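Local coordinates for protein ZmpA Glycopeptidase (Clostridium perfringens, PDB 6XSX) that is a glycopeptidase of the M60 family, represented here by its catalytic metalloprotease module, which probably cleaves the peptide backbone of glycoproteins, at residues P354-Q357 and L358-Y361; D362-F365 and W366-E370; L302-H305 and F306-I309; H387-W390 and V391-A394. All blocks are in the same frame, centred on the assembly; numbering follows the deposited sequence.

Contact 1: P354-Q357 and L358-Y361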
# COMPACT_ATOMS: atom_id res chain seq x y z
N PRO A 354 10.71 13.83 3.60
CA PRO A 354 10.51 15.05 2.81
C PRO A 354 9.34 15.00 1.83
O PRO A 354 8.71 16.02 1.54
CB PRO A 354 11.84 15.21 2.05
CG PRO A 354 12.46 13.82 2.07
CD PRO A 354 12.06 13.27 3.42
N LEU A 355 9.08 13.79 1.31
CA LEU A 355 8.02 13.57 0.34
C LEU A 355 6.68 13.51 1.06
O LEU A 355 5.68 14.05 0.58
CB LEU A 355 8.29 12.26 -0.42
CG LEU A 355 9.52 12.28 -1.34
CD1 LEU A 355 9.85 10.89 -1.86
CD2 LEU A 355 9.34 13.25 -2.49
N TRP A 356 6.66 12.84 2.22
CA TRP A 356 5.47 12.76 3.04
C TRP A 356 5.01 14.17 3.46
O TRP A 356 3.82 14.47 3.43
CB TRP A 356 5.70 11.84 4.24
CG TRP A 356 4.51 11.72 5.14
CD1 TRP A 356 4.44 12.02 6.47
CD2 TRP A 356 3.19 11.28 4.76
NE1 TRP A 356 3.18 11.77 6.95
CE2 TRP A 356 2.39 11.34 5.92
CE3 TRP A 356 2.61 10.84 3.56
CZ2 TRP A 356 1.04 10.97 5.92
CZ3 TRP A 356 1.27 10.49 3.56
CH2 TRP A 356 0.50 10.56 4.72
N GLN A 357 5.98 15.01 3.85
CA GLN A 357 5.70 16.39 4.25
C GLN A 357 5.01 17.16 3.13
O GLN A 357 4.07 17.91 3.40
CB GLN A 357 6.99 17.10 4.65
CG GLN A 357 7.60 16.60 5.95
CD GLN A 357 8.78 17.42 6.37
OE1 GLN A 357 9.67 17.71 5.58
NE2 GLN A 357 8.80 17.80 7.65
N LEU A 358 5.51 17.02 1.90
CA LEU A 358 4.91 17.69 0.75
C LEU A 358 3.48 17.19 0.54
O LEU A 358 2.63 17.97 0.11
CB LEU A 358 5.76 17.47 -0.51
CG LEU A 358 7.17 18.06 -0.47
CD1 LEU A 358 7.98 17.69 -1.71
CD2 LEU A 358 7.14 19.58 -0.28
N GLN A 359 3.22 15.92 0.87
CA GLN A 359 1.90 15.31 0.72
C GLN A 359 0.96 15.77 1.84
O GLN A 359 -0.23 15.94 1.63
CB GLN A 359 2.00 13.79 0.68
CG GLN A 359 0.66 13.07 0.59
CD GLN A 359 -0.06 13.29 -0.73
OE1 GLN A 359 0.51 13.72 -1.72
NE2 GLN A 359 -1.35 13.01 -0.73
N LEU A 360 1.52 15.98 3.04
CA LEU A 360 0.73 16.56 4.12
C LEU A 360 0.31 17.98 3.73
O LEU A 360 -0.82 18.39 3.99
CB LEU A 360 1.58 16.56 5.41
CG LEU A 360 1.78 15.21 6.09
CD1 LEU A 360 2.88 15.31 7.14
CD2 LEU A 360 0.50 14.74 6.76
N TYR A 361 1.23 18.72 3.09
CA TYR A 361 1.01 20.11 2.73
C TYR A 361 -0.06 20.21 1.64
O TYR A 361 -0.91 21.09 1.70
CB TYR A 361 2.31 20.78 2.30
CG TYR A 361 2.14 22.17 1.72
CD1 TYR A 361 1.73 23.23 2.52
CD2 TYR A 361 2.37 22.41 0.38
CE1 TYR A 361 1.56 24.50 2.00
CE2 TYR A 361 2.21 23.68 -0.16
CZ TYR A 361 1.81 24.73 0.65
OH TYR A 361 1.63 25.98 0.13

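Contact 2: D362-F365 and W366-E370. With EDO (1,2-ethanediol), chain G.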
# COMPACT_ATOMS: atom_id res chain seq x y z
N ASP A 362 0.00 19.30 0.66
CA ASP A 362 -0.91 19.32 -0.48
C ASP A 362 -1.13 17.89 -0.96
O ASP A 362 -0.27 17.29 -1.62
CB ASP A 362 -0.37 20.22 -1.59
CG ASP A 362 -1.31 20.44 -2.77
OD1 ASP A 362 -2.18 19.58 -3.02
OD2 ASP A 362 -1.15 21.47 -3.44
N LYS A 363 -2.33 17.38 -0.67
CA LYS A 363 -2.73 16.00 -0.91
C LYS A 363 -2.74 15.65 -2.40
O LYS A 363 -2.82 14.47 -2.74
CB LYS A 363 -4.11 15.76 -0.29
CG LYS A 363 -5.25 16.51 -0.96
CD LYS A 363 -6.54 16.36 -0.19
CE LYS A 363 -7.75 16.57 -1.06
NZ LYS A 363 -9.00 16.19 -0.35
N THR A 364 -2.62 16.65 -3.29
CA THR A 364 -2.55 16.38 -4.73
C THR A 364 -1.12 16.05 -5.17
O THR A 364 -0.89 15.75 -6.34
CB THR A 364 -3.08 17.54 -5.60
OG1 THR A 364 -2.21 18.67 -5.52
CG2 THR A 364 -4.51 17.93 -5.30
N PHE A 365 -0.15 16.11 -4.25
CA PHE A 365 1.25 15.96 -4.62
C PHE A 365 1.53 14.56 -5.17
O PHE A 365 2.06 14.41 -6.27
CB PHE A 365 2.19 16.30 -3.46
CG PHE A 365 3.62 15.87 -3.66
CD1 PHE A 365 4.39 16.38 -4.70
CD2 PHE A 365 4.21 14.94 -2.81
CE1 PHE A 365 5.71 15.97 -4.88
CE2 PHE A 365 5.52 14.53 -3.00
CZ PHE A 365 6.27 15.04 -4.04
N TRP A 366 1.22 13.52 -4.37
CA TRP A 366 1.73 12.19 -4.67
C TRP A 366 1.24 11.68 -6.03
O TRP A 366 2.06 11.25 -6.85
CB TRP A 366 1.48 11.20 -3.53
CG TRP A 366 2.29 9.95 -3.70
CD1 TRP A 366 1.83 8.68 -3.93
CD2 TRP A 366 3.73 9.87 -3.73
NE1 TRP A 366 2.88 7.82 -4.08
CE2 TRP A 366 4.06 8.52 -3.98
CE3 TRP A 366 4.76 10.80 -3.57
CZ2 TRP A 366 5.38 8.08 -4.05
CZ3 TRP A 366 6.07 10.37 -3.65
CH2 TRP A 366 6.37 9.02 -3.89
N PRO A 367 -0.07 11.69 -6.34
CA PRO A 367 -0.56 11.21 -7.64
C PRO A 367 0.19 11.86 -8.81
O PRO A 367 0.61 11.17 -9.75
CB PRO A 367 -2.06 11.52 -7.63
CG PRO A 367 -2.27 12.46 -6.45
CD PRO A 367 -1.17 12.13 -5.46
N ARG A 368 0.42 13.17 -8.71
CA ARG A 368 1.09 13.93 -9.75
C ARG A 368 2.57 13.54 -9.82
O ARG A 368 3.12 13.41 -10.91
CB ARG A 368 0.87 15.43 -9.57
CG ARG A 368 -0.60 15.86 -9.63
CD ARG A 368 -0.77 17.36 -9.43
NE ARG A 368 -0.02 18.04 -10.49
CZ ARG A 368 0.49 19.27 -10.44
NH1 ARG A 368 0.36 20.02 -9.36
NH2 ARG A 368 1.15 19.74 -11.48
N PHE A 369 3.21 13.37 -8.65
CA PHE A 369 4.60 12.93 -8.59
C PHE A 369 4.74 11.55 -9.26
O PHE A 369 5.60 11.37 -10.13
CB PHE A 369 5.11 12.98 -7.15
CG PHE A 369 6.58 12.69 -6.94
CD1 PHE A 369 7.53 13.70 -7.01
CD2 PHE A 369 7.01 11.41 -6.60
CE1 PHE A 369 8.87 13.45 -6.77
CE2 PHE A 369 8.36 11.15 -6.37
CZ PHE A 369 9.28 12.17 -6.45
N GLU A 370 3.88 10.60 -8.87
CA GLU A 370 3.87 9.26 -9.46
C GLU A 370 3.68 9.34 -10.97
O GLU A 370 4.33 8.60 -11.71
CB GLU A 370 2.80 8.35 -8.84
CG GLU A 370 3.18 7.76 -7.48
CD GLU A 370 4.59 7.20 -7.35
OE1 GLU A 370 4.72 5.99 -7.10
OE2 GLU A 370 5.56 7.98 -7.46
C1 EDO G . 0.99 19.65 -5.73
O1 EDO G . 0.19 19.10 -6.76
C2 EDO G . 1.20 21.11 -5.89
O2 EDO G . 0.04 21.77 -6.36

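Contact 3: L302-H305 and F306-I309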
# COMPACT_ATOMS: atom_id res chain seq x y z
N LEU A 302 2.28 4.81 0.49
CA LEU A 302 0.97 4.18 0.45
C LEU A 302 0.48 3.87 1.87
O LEU A 302 -0.59 4.34 2.26
CB LEU A 302 0.93 2.96 -0.49
CG LEU A 302 -0.46 2.32 -0.63
CD1 LEU A 302 -1.43 3.26 -1.34
CD2 LEU A 302 -0.40 0.99 -1.36
N PRO A 303 1.19 3.06 2.69
CA PRO A 303 0.72 2.82 4.06
C PRO A 303 0.54 4.11 4.87
O PRO A 303 -0.41 4.20 5.65
CB PRO A 303 1.74 1.82 4.63
CG PRO A 303 2.97 1.98 3.75
CD PRO A 303 2.41 2.30 2.38
N LEU A 304 1.40 5.12 4.66
CA LEU A 304 1.27 6.39 5.38
C LEU A 304 -0.07 7.05 5.05
O LEU A 304 -0.73 7.56 5.94
CB LEU A 304 2.44 7.33 5.06
CG LEU A 304 3.81 6.92 5.61
CD1 LEU A 304 4.91 7.77 4.99
CD2 LEU A 304 3.86 7.01 7.12
N HIS A 305 -0.47 7.02 3.76
CA HIS A 305 -1.71 7.62 3.30
C HIS A 305 -2.91 6.94 3.96
O HIS A 305 -3.82 7.64 4.44
CB HIS A 305 -1.80 7.59 1.77
CG HIS A 305 -3.11 7.98 1.18
ND1 HIS A 305 -3.59 9.28 1.21
CD2 HIS A 305 -4.03 7.26 0.49
CE1 HIS A 305 -4.74 9.34 0.57
NE2 HIS A 305 -5.04 8.10 0.14
N PHE A 306 -2.87 5.60 4.01
CA PHE A 306 -3.93 4.80 4.59
C PHE A 306 -4.05 5.07 6.09
O PHE A 306 -5.14 4.99 6.63
CB PHE A 306 -3.84 3.33 4.16
CG PHE A 306 -4.65 3.02 2.93
CD1 PHE A 306 -6.01 2.72 3.03
CD2 PHE A 306 -4.09 3.06 1.66
CE1 PHE A 306 -6.77 2.47 1.89
CE2 PHE A 306 -4.85 2.81 0.53
CZ PHE A 306 -6.19 2.50 0.65
N GLU A 307 -2.91 5.38 6.73
CA GLU A 307 -2.90 5.84 8.11
C GLU A 307 -3.62 7.19 8.22
O GLU A 307 -4.50 7.37 9.06
CB GLU A 307 -1.47 5.89 8.64
CG GLU A 307 -0.99 4.53 9.13
CD GLU A 307 0.48 4.42 9.47
OE1 GLU A 307 1.29 5.22 8.94
OE2 GLU A 307 0.81 3.52 10.27
N ARG A 308 -3.24 8.13 7.35
CA ARG A 308 -3.80 9.48 7.41
C ARG A 308 -5.31 9.46 7.15
O ARG A 308 -6.05 10.13 7.86
CB ARG A 308 -3.10 10.41 6.43
CG ARG A 308 -3.72 11.80 6.35
CD ARG A 308 -3.31 12.49 5.07
NE ARG A 308 -3.57 13.92 5.10
CZ ARG A 308 -3.11 14.81 4.22
NH1 ARG A 308 -2.36 14.43 3.20
NH2 ARG A 308 -3.41 16.08 4.36
N ILE A 309 -5.76 8.72 6.13
CA ILE A 309 -7.17 8.82 5.77
C ILE A 309 -8.06 8.20 6.85
O ILE A 309 -9.26 8.42 6.82
CB ILE A 309 -7.50 8.28 4.36
CG1 ILE A 309 -7.27 6.77 4.26
CG2 ILE A 309 -6.75 9.07 3.30
CD1 ILE A 309 -7.55 6.20 2.89
O HOH W 1 -2.46 11.94 2.17

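Contact 4: H387-W390 and V391-A394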
# COMPACT_ATOMS: atom_id res chain seq x y z
N HIS A 387 17.85 10.82 -6.10
CA HIS A 387 17.49 11.81 -5.12
C HIS A 387 17.30 13.16 -5.80
O HIS A 387 16.30 13.84 -5.57
CB HIS A 387 18.53 11.89 -4.00
CG HIS A 387 18.49 10.73 -3.06
ND1 HIS A 387 17.31 10.08 -2.74
CD2 HIS A 387 19.46 10.12 -2.35
CE1 HIS A 387 17.57 9.12 -1.87
NE2 HIS A 387 18.87 9.11 -1.63
N ASN A 388 18.26 13.52 -6.67
CA ASN A 388 18.26 14.81 -7.34
C ASN A 388 17.06 14.90 -8.28
O ASN A 388 16.51 15.98 -8.48
CB ASN A 388 19.60 15.10 -8.05
CG ASN A 388 20.61 15.77 -7.14
OD1 ASN A 388 20.79 16.98 -7.19
ND2 ASN A 388 21.26 15.00 -6.28
N ALA A 389 16.65 13.75 -8.83
CA ALA A 389 15.49 13.72 -9.71
C ALA A 389 14.21 14.03 -8.93
O ALA A 389 13.32 14.69 -9.45
CB ALA A 389 15.41 12.41 -10.46
N TRP A 390 14.12 13.54 -7.69
CA TRP A 390 12.97 13.82 -6.84
C TRP A 390 12.83 15.33 -6.66
O TRP A 390 11.72 15.86 -6.69
CB TRP A 390 13.13 13.17 -5.46
CG TRP A 390 13.11 11.68 -5.40
CD1 TRP A 390 12.78 10.80 -6.38
CD2 TRP A 390 13.40 10.89 -4.23
NE1 TRP A 390 12.87 9.51 -5.91
CE2 TRP A 390 13.24 9.54 -4.60
CE3 TRP A 390 13.78 11.19 -2.91
CZ2 TRP A 390 13.45 8.49 -3.69
CZ3 TRP A 390 13.98 10.16 -2.02
CH2 TRP A 390 13.82 8.83 -2.41
N VAL A 391 13.97 16.00 -6.44
CA VAL A 391 13.96 17.42 -6.13
C VAL A 391 13.39 18.16 -7.33
O VAL A 391 12.61 19.09 -7.18
CB VAL A 391 15.36 17.93 -5.77
CG1 VAL A 391 15.38 19.44 -5.61
CG2 VAL A 391 15.90 17.24 -4.52
N MET A 392 13.80 17.72 -8.53
CA MET A 392 13.42 18.38 -9.77
C MET A 392 11.95 18.12 -10.08
O MET A 392 11.22 19.06 -10.41
CB MET A 392 14.30 17.93 -10.93
CG MET A 392 15.70 18.50 -10.82
SD MET A 392 16.80 18.05 -12.19
CE MET A 392 16.99 16.28 -11.94
N ALA A 393 11.53 16.85 -9.94
CA ALA A 393 10.17 16.42 -10.22
C ALA A 393 9.18 17.06 -9.24
O ALA A 393 8.13 17.55 -9.65
CB ALA A 393 10.07 14.92 -10.24
N ALA A 394 9.53 17.04 -7.95
CA ALA A 394 8.70 17.66 -6.92
C ALA A 394 8.62 19.17 -7.17
O ALA A 394 7.56 19.77 -6.98
CB ALA A 394 9.22 17.33 -5.54

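Contact 1: P354-Q357 and L358-Y361
Leu-360 lies against the indole of Trp-356, one helical turn apart. Its CG sits over one face of the five-membered ring, 4.0 Å from the ring centroid and 19° off the normal, a CH-pi contact. The two methyls straddle this point: CD1 reaches Trp-356 NE1 at 3.6 Å, while CD2 lies 3.9 Å from Trp-356 CZ2, displaced past the rim of the six-membered ring. With CG of Trp-356 anti to the backbone N (chi1 180°), the indole runs along the next turn instead of standing off it, and Gln-359 CG comes obliquely to CZ3 at 4.0 Å. The i to i+4 pair of Trp-356 and Leu-360, with Gln-359 at i+3, lies on helix 347-361 of the M60 peptidase module, and the backbone ladder beneath it holds: Leu-360 N bonds Trp-356 O at 2.8 Å, and Tyr-361 N bonds Gln-357 O. Toward Pro-354 the ladder slackens, Leu-358 N making only a weak bond of 3.4 Å to Pro-354 O, which also accepts from His-405 NE2. The buried polar ends are satisfied by other parts of the chain: Trp-356 NE1 by Asp-436, Gln-357 by His-409, Trp-432 and Ala-434, Gln-359 OE1 by Trp-366 N. The looser side is that of Tyr-361, partly exposed, whose CB alone approaches Gln-357 O (3.5 Å) while its ring leads away from the preceding turn.

Contact 2: D362-F365 and W366-E370
A helix start joins Asp-362-Phe-365, a type I beta turn, to the first turns of helix 365-375, and Phe-365 and Phe-369 meet across it. Their side chains lie side by side, the ring planes inclined at 47°. Phe-369 CB stands over one face of the Phe-365 ring, 4.1 Å from its centroid, and Phe-369 CD1 reaches Phe-365 CZ at 3.5 Å. The four-residue spacing puts both rings on one flank of the helix, and the shared first torsion, CG anti to N (chi1 166° for Phe-365), points them the same way. At the rim of the Phe-365 ring, CE2 meets the edge of the Trp-366 indole near its plane, 3.8 Å from CE3. Phe-369 N closes the first helical turn on Phe-365 O at 2.8 Å.

Ahead of the helix, Asp-362 OD1 takes two bonds from the same face of its carboxylate: a capping bond from Thr-364 N at 3.0 Å and one from Thr-364 OG1 at 2.7 Å. A 1,2-ethanediol, probably from the crystallisation liquor, lies beside them; its O1 gives a bond to Thr-364 OG1 and accepts one from Arg-368 NH1 (2.8 Å), its O2 one to Asp-362 OD2. Arg-368 CG rests on Thr-364 O, 3.3 Å away.

The aromatic flank is buried between two helices: Leu-355 and Leu-358 of helix 347-361 on Phe-365, Ala-394 and Val-397 of helix 383-398 also on it, while Trp-366 packs on Met-301 of helix 301-309.

Contact 3: L302-H305 and F306-I309
His-305 and Ile-309 meet one turn apart on helix 301-309. Ile-309 CG2 lies over one face of the imidazole, 3.8 Å from the ring centroid and 3.4 Å from CE1. Both ring nitrogens have partners: ND1 meets, in the ring plane, a water at 3.0 Å, and NE2 bonds Glu-219. The same water accepts from Arg-308 NH1 at 2.7 Å, which also bonds Gln-359 O, so one bridging water ties the two side chains together. The edge of the imidazole also points at the face of Phe-306, the planes at 82°, an edge-to-face pair with centroids 5.9 Å apart. Leu-302 CD1 covers Phe-306 CE2 from alongside. The carboxylate of Glu-307 is held from outside the turn, OE1 by Asn-315 N and OE2 in a salt bridge to Arg-318. Four backbone carbonyls, Leu-302 to His-305, each accept an N-H from four residues on, the tightest being Ile-309 N on His-305 O at 2.8 Å. Such a run is typical of an alpha helix; here it packs Pro-303 against helix 277-286, whose HExxH pattern is consistent with the zinc-binding motif of M60 metallopeptidases, although no metal is bound to it here.

Contact 4: H387-W390 and V391-A394
Chi1 of Met-392 is -72°, putting CG anti to the carbonyl carbon, and the chain then runs extended through chi2 before bending at chi3 (-67°). That bend folds the methyl back along the preceding turn, where Met-392 CE rests 3.5 Å from Asn-388 O and 3.7 Å from Ala-389 CA. Of this arm it is the terminal methyl that meets the side chain of Ala-389, Met-392 CE lying 4.4 Å from Ala-389 CB. Val-391 is oriented by its own first torsion, CG2 anti to the carbonyl carbon, and this methyl sits 3.6 Å from His-387 O. The two alanines fit close to the backbone with nothing beyond CB: Ala-393 CB lies 3.4 Å from Ala-389 O, and Ala-394 CB is 3.1 Å from Trp-390 O. Side-chain contact across the segments is therefore slight, and the backbone carries the join, with Ala-393 N on Ala-389 O and Ala-394 N on Trp-390 O the short bonds at 2.8 Å and Val-391 N on His-387 O longer at 3.3 Å. Within 387-390, His-387 ND1 lies above one face of the Trp-390 indole, toward its rim. Polar ends are met elsewhere: Asn-388 OD1 accepts from Trp-414 N and bonds Thr-417, its ND2 reaches Glu-384 O and Asp-412 O, and Trp-390 NE1 bonds Thr-293. Ala-393 and Ala-394 take Phe-369 against them, and Val-391 and Met-392 face Thr-417: a regular alpha helix packed among the helices 365-375, 403-408 and 415-421, with small residues facing 365-375.

In the fold
Every contact is local, joining consecutive turns of one helix or the turn before it, so none closes a long loop and none nests or crosses. Contact 3 comes first, on helix 301-309; contact 1 follows near the end of helix 347-361, contact 2 takes up directly in the turn into helix 365-375, and contact 4 lies on helix 383-398. Gln-359 of contact 1 bridges two neighbours, its OE1 to Trp-366 N in contact 2 and its O to Arg-308 NH1 in contact 3. Leu-358 and Leu-355 of contact 1 touch Ala-394 and Trp-390 of contact 4, respectively. Contacts 3 and 4 stay about 12 Å apart at nearest atoms, with the other two between.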